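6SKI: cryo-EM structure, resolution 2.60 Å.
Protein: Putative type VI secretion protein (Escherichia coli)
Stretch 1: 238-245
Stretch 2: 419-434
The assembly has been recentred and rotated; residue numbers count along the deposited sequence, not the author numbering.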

ATOM      1  N   VAL A 238      16.546  -7.759   4.857  1.00 44.83           N
ATOM      2  CA  VAL A 238      15.518  -6.820   5.289  1.00 44.83           C
ATOM      3  C   VAL A 238      15.769  -6.476   6.749  1.00 44.83           C
ATOM      4  O   VAL A 238      15.843  -7.368   7.601  1.00 44.83           O
ATOM      5  N   ARG A 239      15.911  -5.182   7.037  1.00 42.61           N
ATOM      6  CA  ARG A 239      16.124  -4.733   8.408  1.00 42.61           C
ATOM      7  C   ARG A 239      14.803  -4.517   9.135  1.00 42.61           C
ATOM      8  O   ARG A 239      14.566  -5.097  10.197  1.00 42.61           O
ATOM      9  N   PHE A 240      13.934  -3.678   8.579  1.00 41.56           N
ATOM     10  CA  PHE A 240      12.653  -3.361   9.193  1.00 41.56           C
ATOM     11  C   PHE A 240      11.534  -3.541   8.182  1.00 41.56           C
ATOM     12  O   PHE A 240      11.632  -3.063   7.049  1.00 41.56           O
ATOM     13  N   LEU A 241      10.477  -4.232   8.596  1.00 41.33           N
ATOM     14  CA  LEU A 241       9.261  -4.385   7.808  1.00 41.33           C
ATOM     15  C   LEU A 241       8.154  -3.605   8.505  1.00 41.33           C
ATOM     16  O   LEU A 241       7.720  -3.977   9.598  1.00 41.33           O
ATOM     17  N   GLY A 242       7.704  -2.525   7.877  1.00 41.52           N
ATOM     18  CA  GLY A 242       6.657  -1.711   8.457  1.00 41.52           C
ATOM     19  C   GLY A 242       5.366  -1.799   7.679  1.00 41.52           C
ATOM     20  O   GLY A 242       5.288  -1.339   6.539  1.00 41.52           O
ATOM     21  N   LEU A 243       4.339  -2.382   8.287  1.00 42.00           N
ATOM     22  CA  LEU A 243       3.070  -2.631   7.623  1.00 42.00           C
ATOM     23  C   LEU A 243       1.981  -1.823   8.306  1.00 42.00           C
ATOM     24  O   LEU A 243       1.953  -1.722   9.534  1.00 42.00           O
ATOM     25  N   PHE A 244       1.085  -1.241   7.515  1.00 44.12           N
ATOM     26  CA  PHE A 244       0.067  -0.367   8.082  1.00 44.12           C
ATOM     27  C   PHE A 244      -1.313  -1.002   8.182  1.00 44.12           C
ATOM     28  O   PHE A 244      -1.990  -0.803   9.190  1.00 44.12           O
ATOM     29  N   ASP A 245      -1.793  -1.698   7.154  1.00 45.76           N
ATOM     30  CA  ASP A 245      -2.962  -2.551   7.342  1.00 45.76           C
ATOM     31  C   ASP A 245      -3.048  -3.575   6.223  1.00 45.76           C
ATOM     32  O   ASP A 245      -3.676  -3.300   5.203  1.00 45.76           O
ATOM     33  N   VAL A 419      -0.871  10.288  14.080  1.00 44.48           N
ATOM     34  CA  VAL A 419      -0.533   9.486  15.250  1.00 44.48           C
ATOM     35  C   VAL A 419      -0.016   8.121  14.821  1.00 44.48           C
ATOM     36  O   VAL A 419       0.990   7.626  15.345  1.00 44.48           O
ATOM     37  N   CYS A 420      -0.689   7.494  13.856  1.00 43.81           N
ATOM     38  CA  CYS A 420      -0.218   6.203  13.364  1.00 43.81           C
ATOM     39  C   CYS A 420       1.143   6.328  12.691  1.00 43.81           C
ATOM     40  O   CYS A 420       1.989   5.433  12.817  1.00 43.81           O
ATOM     41  N   LEU A 421       1.371   7.441  11.995  1.00 43.33           N
ATOM     42  CA  LEU A 421       2.681   7.738  11.434  1.00 43.33           C
ATOM     43  C   LEU A 421       3.742   7.795  12.518  1.00 43.33           C
ATOM     44  O   LEU A 421       4.835   7.254  12.356  1.00 43.33           O
ATOM     45  N   ARG A 422       3.444   8.475  13.622  1.00 45.28           N
ATOM     46  CA  ARG A 422       4.427   8.608  14.690  1.00 45.28           C
ATOM     47  C   ARG A 422       4.702   7.269  15.359  1.00 45.28           C
ATOM     48  O   ARG A 422       5.835   6.992  15.767  1.00 45.28           O
ATOM     49  N   VAL A 423       3.686   6.414  15.461  1.00 44.20           N
ATOM     50  CA  VAL A 423       3.915   5.078  16.006  1.00 44.20           C
ATOM     51  C   VAL A 423       4.826   4.269  15.088  1.00 44.20           C
ATOM     52  O   VAL A 423       5.767   3.605  15.548  1.00 44.20           O
ATOM     53  N   MET A 424       4.574   4.315  13.778  1.00 44.53           N
ATOM     54  CA  MET A 424       5.450   3.603  12.850  1.00 44.53           C
ATOM     55  C   MET A 424       6.856   4.192  12.846  1.00 44.53           C
ATOM     56  O   MET A 424       7.839   3.458  12.702  1.00 44.53           O
ATOM     57  N   LEU A 425       6.972   5.510  13.002  1.00 43.70           N
ATOM     58  CA  LEU A 425       8.287   6.133  13.081  1.00 43.70           C
ATOM     59  C   LEU A 425       9.039   5.656  14.310  1.00 43.70           C
ATOM     60  O   LEU A 425      10.242   5.394  14.243  1.00 43.70           O
ATOM     61  N   ASP A 426       8.344   5.535  15.441  1.00 45.63           N
ATOM     62  CA  ASP A 426       8.987   5.036  16.650  1.00 45.63           C
ATOM     63  C   ASP A 426       9.455   3.601  16.466  1.00 45.63           C
ATOM     64  O   ASP A 426      10.578   3.252  16.851  1.00 45.63           O
ATOM     65  N   ALA A 427       8.618   2.760  15.857  1.00 44.56           N
ATOM     66  CA  ALA A 427       9.006   1.373  15.627  1.00 44.56           C
ATOM     67  C   ALA A 427      10.224   1.285  14.716  1.00 44.56           C
ATOM     68  O   ALA A 427      11.183   0.557  15.004  1.00 44.56           O
ATOM     69  N   ALA A 428      10.207   2.033  13.612  1.00 43.41           N
ATOM     70  CA  ALA A 428      11.316   1.981  12.670  1.00 43.41           C
ATOM     71  C   ALA A 428      12.596   2.524  13.291  1.00 43.41           C
ATOM     72  O   ALA A 428      13.675   1.956  13.098  1.00 43.41           O
ATOM     73  N   GLN A 429      12.497   3.619  14.045  1.00 45.70           N
ATOM     74  CA  GLN A 429      13.671   4.177  14.701  1.00 45.70           C
ATOM     75  C   GLN A 429      14.230   3.228  15.748  1.00 45.70           C
ATOM     76  O   GLN A 429      15.444   3.199  15.972  1.00 45.70           O
ATOM     77  N   GLU A 430      13.367   2.449  16.406  1.00 47.04           N
ATOM     78  CA  GLU A 430      13.870   1.383  17.264  1.00 47.04           C
ATOM     79  C   GLU A 430      14.606   0.331  16.449  1.00 47.04           C
ATOM     80  O   GLU A 430      15.643  -0.183  16.881  1.00 47.04           O
ATOM     81  N   ALA A 431      14.087  -0.001  15.267  1.00 43.92           N
ATOM     82  CA  ALA A 431      14.739  -0.999  14.429  1.00 43.92           C
ATOM     83  C   ALA A 431      16.082  -0.540  13.881  1.00 43.92           C
ATOM     84  O   ALA A 431      16.821  -1.367  13.340  1.00 43.92           O
ATOM     85  N   GLY A 432      16.411   0.743  13.994  1.00 43.20           N
ATOM     86  CA  GLY A 432      17.659   1.274  13.477  1.00 43.20           C
ATOM     87  C   GLY A 432      17.493   2.206  12.300  1.00 43.20           C
ATOM     88  O   GLY A 432      18.486   2.798  11.856  1.00 43.20           O
ATOM     89  N   VAL A 433      16.280   2.367  11.775  1.00 42.52           N
ATOM     90  CA  VAL A 433      16.061   3.221  10.618  1.00 42.52           C
ATOM     91  C   VAL A 433      16.208   4.680  11.017  1.00 42.52           C
ATOM     92  O   VAL A 433      15.783   5.095  12.102  1.00 42.52           O
ATOM     93  N   LEU A 434      16.813   5.469  10.138  1.00 43.14           N
ATOM     94  CA  LEU A 434      17.015   6.890  10.374  1.00 43.14           C
ATOM     95  C   LEU A 434      15.946   7.675   9.630  1.00 43.14           C
ATOM     96  O   LEU A 434      15.780   7.515   8.417  1.00 43.14           O
TER

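The strand that includes 238-243 runs nearly antiparallel to the helix of the second stretch, their axes 8.5 Å apart at closest approach, and the space between them is filled mainly by two phenylalanines and a methionine. F240 is the principal bump. Its CA-to-CB bond points toward the helix, and with chi1 t and chi2 near 70° the ring lies over A428. A428 CA sits 3.8 Å from the F240 ring centroid, almost on the ring normal, a CH-pi contact over one face. The small methyls of A427 and A431 approach the ring obliquely, leaving a hollow wide enough for it: F240 CD1 comes within 3.4 Å of A431 CB, F240 CE2 within 3.6 Å of A428 CB, and F240 CZ within 3.9 Å of A427 CB. Just past A431, V433 (chi1 t) brings V433 CG2 to 3.8 Å from F240 CB.

M424, with chi angles t, p, p, threads its flexible chain between the two aromatic rings. Its SD meets the edge of F240, 3.9 Å from F240 CZ, while its CE methyl lies over the face of F244, 4.0 Å from the ring centroid. The hollow for the sulfur is opened by G242: M424 SD lies 3.8 Å from G242 CA, and a CB there would crowd SD and clash with F240 CE2. F244 leaves its backbone sideways, but its ring (chi1 m, -90°) reaches the helix, placing F244 CZ 3.5 Å from M424 CB. L241 points away.

Polar contact is sparse, with no hydrogen bond across the stretches. R239 (t, t, p), extended as far as chi2 and then turned at chi3, lays one guanidinium face over V433 CA; R239 NH1 is 3.3 Å from G432 O, at a poor angle for bonding. G432's positive phi suits glycine and closes the helix in a Schellman motif.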

ATOM      1  CB  VAL A 238      14.106  -7.389   5.090  1.00 44.83           C
ATOM      2  CG1 VAL A 238      13.073  -6.404   5.596  1.00 44.83           C
ATOM      3  CG2 VAL A 238      13.860  -7.690   3.632  1.00 44.83           C
ATOM      4  CB  ARG A 239      16.958  -3.451   8.419  1.00 42.61           C
ATOM      5  CG  ARG A 239      17.439  -3.055   9.800  1.00 42.61           C
ATOM      6  CD  ARG A 239      18.261  -1.786   9.769  1.00 42.61           C
ATOM      7  NE  ARG A 239      17.659  -0.755   8.934  1.00 42.61           N
ATOM      8  CZ  ARG A 239      18.185   0.449   8.755  1.00 42.61           C
ATOM      9  NH1 ARG A 239      19.320   0.771   9.354  1.00 42.61           N
ATOM     10  NH2 ARG A 239      17.576   1.333   7.981  1.00 42.61           N
ATOM     11  CB  PHE A 240      12.630  -1.932   9.739  1.00 41.56           C
ATOM     12  CG  PHE A 240      11.331  -1.558  10.390  1.00 41.56           C
ATOM     13  CD1 PHE A 240      10.958  -2.120  11.593  1.00 41.56           C
ATOM     14  CD2 PHE A 240      10.480  -0.650   9.793  1.00 41.56           C
ATOM     15  CE1 PHE A 240       9.770  -1.781  12.189  1.00 41.56           C
ATOM     16  CE2 PHE A 240       9.288  -0.310  10.387  1.00 41.56           C
ATOM     17  CZ  PHE A 240       8.934  -0.878  11.585  1.00 41.56           C
ATOM     18  CB  LEU A 241       8.890  -5.858   7.661  1.00 41.33           C
ATOM     19  CG  LEU A 241       7.805  -6.219   6.649  1.00 41.33           C
ATOM     20  CD1 LEU A 241       8.181  -5.741   5.272  1.00 41.33           C
ATOM     21  CD2 LEU A 241       7.576  -7.715   6.643  1.00 41.33           C
ATOM     22  CB  LEU A 243       2.723  -4.115   7.663  1.00 42.00           C
ATOM     23  CG  LEU A 243       3.862  -5.068   7.308  1.00 42.00           C
ATOM     24  CD1 LEU A 243       3.526  -6.471   7.762  1.00 42.00           C
ATOM     25  CD2 LEU A 243       4.162  -5.032   5.824  1.00 42.00           C
ATOM     26  CB  PHE A 244      -0.021   0.938   7.293  1.00 44.12           C
ATOM     27  CG  PHE A 244       0.893   2.008   7.809  1.00 44.12           C
ATOM     28  CD1 PHE A 244       0.640   2.613   9.025  1.00 44.12           C
ATOM     29  CD2 PHE A 244       1.999   2.408   7.090  1.00 44.12           C
ATOM     30  CE1 PHE A 244       1.467   3.593   9.511  1.00 44.12           C
ATOM     31  CE2 PHE A 244       2.830   3.389   7.575  1.00 44.12           C
ATOM     32  CZ  PHE A 244       2.562   3.983   8.787  1.00 44.12           C
ATOM     33  CB  ASP A 245      -4.237  -1.703   7.372  1.00 45.76           C
ATOM     34  CG  ASP A 245      -5.348  -2.334   8.182  1.00 45.76           C
ATOM     35  OD1 ASP A 245      -5.050  -3.137   9.083  1.00 45.76           O
ATOM     36  OD2 ASP A 245      -6.525  -2.025   7.911  1.00 45.76           O
ATOM     37  CB  VAL A 419      -1.756   9.359  16.175  1.00 44.48           C
ATOM     38  CG1 VAL A 419      -1.437   8.479  17.366  1.00 44.48           C
ATOM     39  CG2 VAL A 419      -2.229  10.725  16.624  1.00 44.48           C
ATOM     40  CB  CYS A 420      -1.249   5.619  12.405  1.00 43.81           C
ATOM     41  SG  CYS A 420      -2.828   5.294  13.200  1.00 43.81           S
ATOM     42  CB  LEU A 421       2.626   9.068  10.690  1.00 43.33           C
ATOM     43  CG  LEU A 421       3.873   9.461   9.912  1.00 43.33           C
ATOM     44  CD1 LEU A 421       4.181   8.447   8.835  1.00 43.33           C
ATOM     45  CD2 LEU A 421       3.684  10.833   9.332  1.00 43.33           C
ATOM     46  CB  ARG A 422       3.958   9.649  15.701  1.00 45.28           C
ATOM     47  CG  ARG A 422       4.075  11.047  15.154  1.00 45.28           C
ATOM     48  CD  ARG A 422       3.178  12.026  15.854  1.00 45.28           C
ATOM     49  NE  ARG A 422       2.977  13.210  15.027  1.00 45.28           N
ATOM     50  CZ  ARG A 422       3.680  14.327  15.148  1.00 45.28           C
ATOM     51  NH1 ARG A 422       4.636  14.415  16.061  1.00 45.28           N
ATOM     52  NH2 ARG A 422       3.433  15.354  14.355  1.00 45.28           N
ATOM     53  CB  VAL A 423       2.579   4.360  16.253  1.00 44.20           C
ATOM     54  CG1 VAL A 423       2.825   3.018  16.900  1.00 44.20           C
ATOM     55  CG2 VAL A 423       1.691   5.201  17.137  1.00 44.20           C
ATOM     56  CB  MET A 424       4.860   3.605  11.443  1.00 44.53           C
ATOM     57  CG  MET A 424       5.565   2.655  10.486  1.00 44.53           C
ATOM     58  SD  MET A 424       5.526   0.918  10.961  1.00 44.53           S
ATOM     59  CE  MET A 424       3.796   0.540  10.766  1.00 44.53           C
ATOM     60  CB  LEU A 425       8.153   7.655  13.104  1.00 43.70           C
ATOM     61  CG  LEU A 425       7.791   8.381  11.814  1.00 43.70           C
ATOM     62  CD1 LEU A 425       7.258   9.763  12.128  1.00 43.70           C
ATOM     63  CD2 LEU A 425       8.990   8.474  10.912  1.00 43.70           C
ATOM     64  CB  ASP A 426       8.024   5.144  17.830  1.00 45.63           C
ATOM     65  CG  ASP A 426       8.686   4.835  19.152  1.00 45.63           C
ATOM     66  OD1 ASP A 426       9.854   5.228  19.339  1.00 45.63           O
ATOM     67  OD2 ASP A 426       8.037   4.199  20.007  1.00 45.63           O
ATOM     68  CB  ALA A 427       7.835   0.598  15.029  1.00 44.56           C
ATOM     69  CB  ALA A 428      10.959   2.749  11.402  1.00 43.41           C
ATOM     70  CB  GLN A 429      13.319   5.525  15.323  1.00 45.70           C
ATOM     71  CG  GLN A 429      13.303   6.664  14.324  1.00 45.70           C
ATOM     72  CD  GLN A 429      12.510   7.858  14.809  1.00 45.70           C
ATOM     73  OE1 GLN A 429      12.054   7.890  15.951  1.00 45.70           O
ATOM     74  NE2 GLN A 429      12.334   8.844  13.940  1.00 45.70           N
ATOM     75  CB  GLU A 430      12.729   0.739  18.044  1.00 47.04           C
ATOM     76  CG  GLU A 430      12.432   1.394  19.375  1.00 47.04           C
ATOM     77  CD  GLU A 430      11.356   0.660  20.143  1.00 47.04           C
ATOM     78  OE1 GLU A 430      10.681   1.296  20.978  1.00 47.04           O
ATOM     79  OE2 GLU A 430      11.180  -0.552  19.908  1.00 47.04           O
ATOM     80  CB  ALA A 431      13.830  -1.387  13.267  1.00 43.92           C
ATOM     81  CB  VAL A 433      14.674   2.945  10.017  1.00 42.52           C
ATOM     82  CG1 VAL A 433      14.581   3.530   8.637  1.00 42.52           C
ATOM     83  CG2 VAL A 433      14.408   1.453   9.976  1.00 42.52           C
ATOM     84  CB  LEU A 434      18.407   7.337   9.932  1.00 43.14           C
ATOM     85  CG  LEU A 434      19.576   6.641  10.617  1.00 43.14           C
ATOM     86  CD1 LEU A 434      20.871   7.028   9.939  1.00 43.14           C
ATOM     87  CD2 LEU A 434      19.609   6.984  12.090  1.00 43.14           C
TER